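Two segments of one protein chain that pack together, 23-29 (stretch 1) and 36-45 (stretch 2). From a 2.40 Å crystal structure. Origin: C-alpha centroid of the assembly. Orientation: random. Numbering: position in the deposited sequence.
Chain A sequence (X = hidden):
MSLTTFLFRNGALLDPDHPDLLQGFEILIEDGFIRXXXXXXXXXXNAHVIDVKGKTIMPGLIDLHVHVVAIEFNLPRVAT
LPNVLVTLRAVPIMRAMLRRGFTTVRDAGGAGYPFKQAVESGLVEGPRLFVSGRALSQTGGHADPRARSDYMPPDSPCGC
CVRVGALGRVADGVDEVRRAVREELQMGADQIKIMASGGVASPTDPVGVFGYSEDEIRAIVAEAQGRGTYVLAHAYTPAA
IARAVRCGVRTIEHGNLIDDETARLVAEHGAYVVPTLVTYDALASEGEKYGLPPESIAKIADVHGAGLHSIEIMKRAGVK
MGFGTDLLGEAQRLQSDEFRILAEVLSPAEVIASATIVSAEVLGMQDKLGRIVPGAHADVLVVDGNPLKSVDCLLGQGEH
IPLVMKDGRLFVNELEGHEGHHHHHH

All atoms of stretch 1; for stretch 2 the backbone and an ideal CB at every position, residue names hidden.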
# COMPACT_ATOMS: atom_id res chain seq x y z
N GLN A 23 -58.65 -28.28 -23.03
CA GLN A 23 -58.63 -28.84 -24.38
C GLN A 23 -59.23 -27.85 -25.37
O GLN A 23 -60.06 -27.02 -25.00
CB GLN A 23 -59.41 -30.15 -24.42
CG GLN A 23 -58.66 -31.26 -25.13
CD GLN A 23 -57.75 -32.04 -24.19
OE1 GLN A 23 -58.02 -32.14 -22.98
NE2 GLN A 23 -56.68 -32.60 -24.73
N GLY A 24 -58.78 -27.92 -26.63
CA GLY A 24 -59.38 -27.11 -27.69
C GLY A 24 -58.91 -25.67 -27.83
O GLY A 24 -59.61 -24.84 -28.41
N PHE A 25 -57.72 -25.37 -27.32
CA PHE A 25 -57.14 -24.04 -27.51
C PHE A 25 -56.10 -24.00 -28.62
O PHE A 25 -55.48 -25.01 -28.97
CB PHE A 25 -56.51 -23.52 -26.22
CG PHE A 25 -57.51 -23.01 -25.22
CD1 PHE A 25 -57.90 -21.68 -25.23
CD2 PHE A 25 -58.06 -23.87 -24.28
CE1 PHE A 25 -58.83 -21.21 -24.32
CE2 PHE A 25 -58.98 -23.41 -23.36
CZ PHE A 25 -59.37 -22.08 -23.38
N GLU A 26 -55.92 -22.81 -29.18
CA GLU A 26 -54.84 -22.56 -30.11
C GLU A 26 -54.02 -21.37 -29.62
O GLU A 26 -54.57 -20.44 -29.00
CB GLU A 26 -55.39 -22.32 -31.52
CG GLU A 26 -56.04 -23.56 -32.14
CD GLU A 26 -56.37 -23.38 -33.62
OE1 GLU A 26 -56.61 -24.40 -34.30
OE2 GLU A 26 -56.38 -22.22 -34.10
N ILE A 27 -52.72 -21.39 -29.87
CA ILE A 27 -51.85 -20.33 -29.38
C ILE A 27 -51.11 -19.66 -30.53
O ILE A 27 -50.52 -20.32 -31.38
CB ILE A 27 -50.83 -20.87 -28.35
CG1 ILE A 27 -51.50 -21.90 -27.43
CG2 ILE A 27 -50.25 -19.72 -27.53
CD1 ILE A 27 -50.52 -22.79 -26.71
N LEU A 28 -51.17 -18.33 -30.57
CA LEU A 28 -50.53 -17.58 -31.64
C LEU A 28 -49.28 -16.88 -31.13
O LEU A 28 -49.35 -15.95 -30.33
CB LEU A 28 -51.50 -16.55 -32.21
CG LEU A 28 -50.94 -15.66 -33.33
CD1 LEU A 28 -50.67 -16.47 -34.59
CD2 LEU A 28 -51.91 -14.52 -33.62
N ILE A 29 -48.12 -17.36 -31.59
CA ILE A 29 -46.85 -16.77 -31.22
C ILE A 29 -46.28 -15.99 -32.39
O ILE A 29 -46.22 -16.50 -33.51
CB ILE A 29 -45.83 -17.86 -30.84
CG1 ILE A 29 -46.19 -18.46 -29.49
CG2 ILE A 29 -44.40 -17.29 -30.84
CD1 ILE A 29 -47.61 -18.94 -29.44
N UNK A 36 -52.13 -14.57 -29.08
CA UNK A 36 -53.51 -14.98 -28.83
C UNK A 36 -53.56 -16.37 -28.23
O UNK A 36 -52.72 -17.23 -28.52
CB UNK A 36 -54.33 -14.94 -30.12
N UNK A 37 -54.57 -16.59 -27.39
CA UNK A 37 -54.79 -17.88 -26.76
C UNK A 37 -56.30 -18.09 -26.66
O UNK A 37 -56.92 -17.73 -25.65
CB UNK A 37 -54.12 -17.96 -25.39
N UNK A 38 -56.90 -18.66 -27.70
CA UNK A 38 -58.35 -18.89 -27.71
C UNK A 38 -58.71 -20.32 -28.08
O UNK A 38 -57.87 -21.08 -28.56
CB UNK A 38 -59.03 -17.93 -28.69
N UNK A 39 -59.97 -20.66 -27.85
CA UNK A 39 -60.52 -21.95 -28.27
C UNK A 39 -61.16 -21.80 -29.65
O UNK A 39 -61.19 -22.74 -30.44
CB UNK A 39 -61.54 -22.47 -27.25
N UNK A 40 -61.67 -20.60 -29.92
CA UNK A 40 -62.12 -20.23 -31.25
C UNK A 40 -60.92 -20.15 -32.20
O UNK A 40 -60.23 -19.13 -32.23
CB UNK A 40 -62.87 -18.90 -31.21
N UNK A 41 -60.68 -21.22 -32.98
CA UNK A 41 -59.58 -21.22 -33.93
C UNK A 41 -59.24 -19.81 -34.42
O UNK A 41 -60.13 -19.01 -34.66
CB UNK A 41 -59.92 -22.12 -35.12
N UNK A 42 -57.95 -19.53 -34.54
CA UNK A 42 -57.48 -18.18 -34.85
C UNK A 42 -56.95 -18.04 -36.27
O UNK A 42 -56.44 -18.99 -36.86
CB UNK A 42 -56.39 -17.77 -33.86
N UNK A 43 -57.07 -16.82 -36.80
CA UNK A 43 -56.65 -16.52 -38.17
C UNK A 43 -55.15 -16.21 -38.23
O UNK A 43 -54.67 -15.28 -37.58
CB UNK A 43 -57.45 -15.34 -38.73
N UNK A 44 -54.43 -17.00 -39.02
CA UNK A 44 -53.00 -16.77 -39.21
C UNK A 44 -52.59 -17.06 -40.65
O UNK A 44 -52.60 -18.21 -41.09
CB UNK A 44 -52.19 -17.63 -38.25
N UNK A 45 -52.24 -16.01 -41.38
CA UNK A 45 -51.89 -16.12 -42.79
C UNK A 45 -50.43 -16.51 -42.99
O UNK A 45 -50.10 -17.25 -43.91
CB UNK A 45 -52.18 -14.80 -43.50

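Position 36 lies in an antiparallel strand pair, opposite L28. Its backbone is fully used: L28 N donates to 36 O at 2.8 Å, and 36 N returns a weak bond to L28 O at 3.3 Å. The ideal CB sits 3.9 Å from L28 CB, on the sheet face that carries E26 and L28. A beta-branched or long side chain with an aliphatic stem would suit. The deposited residue is E36, whose OE1 comes to 3.3 Å from L28 CD2, a van der Waals contact and not a polar one.

Position 37 has extended angles and faces the other side of the sheet, with I27. This is a non-hydrogen-bonded pair, where the CA atoms draw in to 4.6 Å and 37 CA sits 3.4 Å from E26 O in a CA-H...O contact. The ideal CB is 4.8 Å from I27 CG2 and 5.3 Å from F25 CD1, so the visible neighbours are apolar, and valine, isoleucine or threonine would all fit. It is V37: CG2 reaches I27 CG2 at 3.8 Å, and CG1 reaches F25 CD1 at 4.3 Å, so one branch goes to each neighbour.

Position 38 pairs with E26 through two backbone bonds, E26 N to 38 O at 2.7 Å and 38 N to E26 O at 3.2 Å. Its CB points to the face of E26 and L28, yet no atom of stretch 1 lies within 5 Å of it. Stretch 1 therefore leaves the choice wide, and small or polar residues are as plausible as larger ones. S38 turns its hydroxyl to its own stretch, OG donating to the backbone O of position 40 at 2.7 Å as the chain leaves the strand.

At position 39 the strand has ended, and CB points sideways, 3.3 Å from G24 O and 4.2 Å from F25 CE1. Such close quarters suit a compact or slender side chain. D39 lays its CB over one face of the F25 ring, 4.3 Å from the ring centroid, a CH-pi contact, while D39 CA meets G24 O at 3.0 Å. Its OD2 accepts a weak bond from the N of position 40 at 2.9 Å.

Position 40 points away and leaves the choice free; K40 makes no contact with stretch 1.

Position 41 has phi -27 and psi 139, and its CB is 3.7 Å from E26 OE2. With no need for an amide donor here, proline is a reasonable choice among several, and P41 brings its CA to 3.4 Å from E26 OE2.

Position 42 points toward stretch 1, and its N donates to E26 OE2 at 3.1 Å, a bond that any residue except proline could make. Its CB is 5.3 Å from L28 CB, inviting a long aliphatic group. I42 answers with CD1 at 3.9 Å from L28 CB.

Position 43 points away, and K43 extends clear of stretch 1. Position 44 turns back, its CB 4.1 Å from L28 CD1; small or apolar residues would serve, and S44 makes that contact through CB. Position 45 is out of reach, and S45 is unconstrained by stretch 1.

Stretch 2 (36-45) EVSDKPIKSS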
# COMPACT_ATOMS: atom_id res chain seq x y z
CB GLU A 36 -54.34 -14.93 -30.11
CG GLU A 36 -54.49 -13.55 -30.72
CD GLU A 36 -55.08 -13.58 -32.12
OE1 GLU A 36 -54.65 -12.77 -32.97
OE2 GLU A 36 -55.98 -14.43 -32.37
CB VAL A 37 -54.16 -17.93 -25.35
CG1 VAL A 37 -54.38 -19.29 -24.70
CG2 VAL A 37 -52.67 -17.61 -25.41
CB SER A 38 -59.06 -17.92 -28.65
OG SER A 38 -59.01 -18.39 -29.99
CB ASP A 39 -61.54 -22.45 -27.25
CG ASP A 39 -62.25 -21.32 -26.54
OD1 ASP A 39 -62.71 -21.53 -25.40
OD2 ASP A 39 -62.35 -20.21 -27.11
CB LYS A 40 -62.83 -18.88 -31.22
CG LYS A 40 -64.31 -18.94 -30.91
CD LYS A 40 -65.05 -19.79 -31.94
CE LYS A 40 -66.42 -19.21 -32.26
NZ LYS A 40 -67.17 -18.84 -31.04
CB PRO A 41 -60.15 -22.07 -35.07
CG PRO A 41 -61.02 -23.10 -34.34
CD PRO A 41 -61.42 -22.49 -33.01
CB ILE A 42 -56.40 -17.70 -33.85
CG1 ILE A 42 -55.55 -18.88 -33.36
CG2 ILE A 42 -57.05 -16.99 -32.66
CD1 ILE A 42 -54.83 -18.61 -32.06
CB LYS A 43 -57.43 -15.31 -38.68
CG LYS A 43 -56.87 -13.98 -38.21
CD LYS A 43 -57.95 -12.93 -38.05
CE LYS A 43 -58.86 -13.27 -36.88
NZ LYS A 43 -59.82 -12.18 -36.58
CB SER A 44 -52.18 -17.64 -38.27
OG SER A 44 -52.32 -19.01 -38.62
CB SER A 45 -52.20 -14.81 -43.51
OG SER A 45 -51.83 -13.70 -42.70
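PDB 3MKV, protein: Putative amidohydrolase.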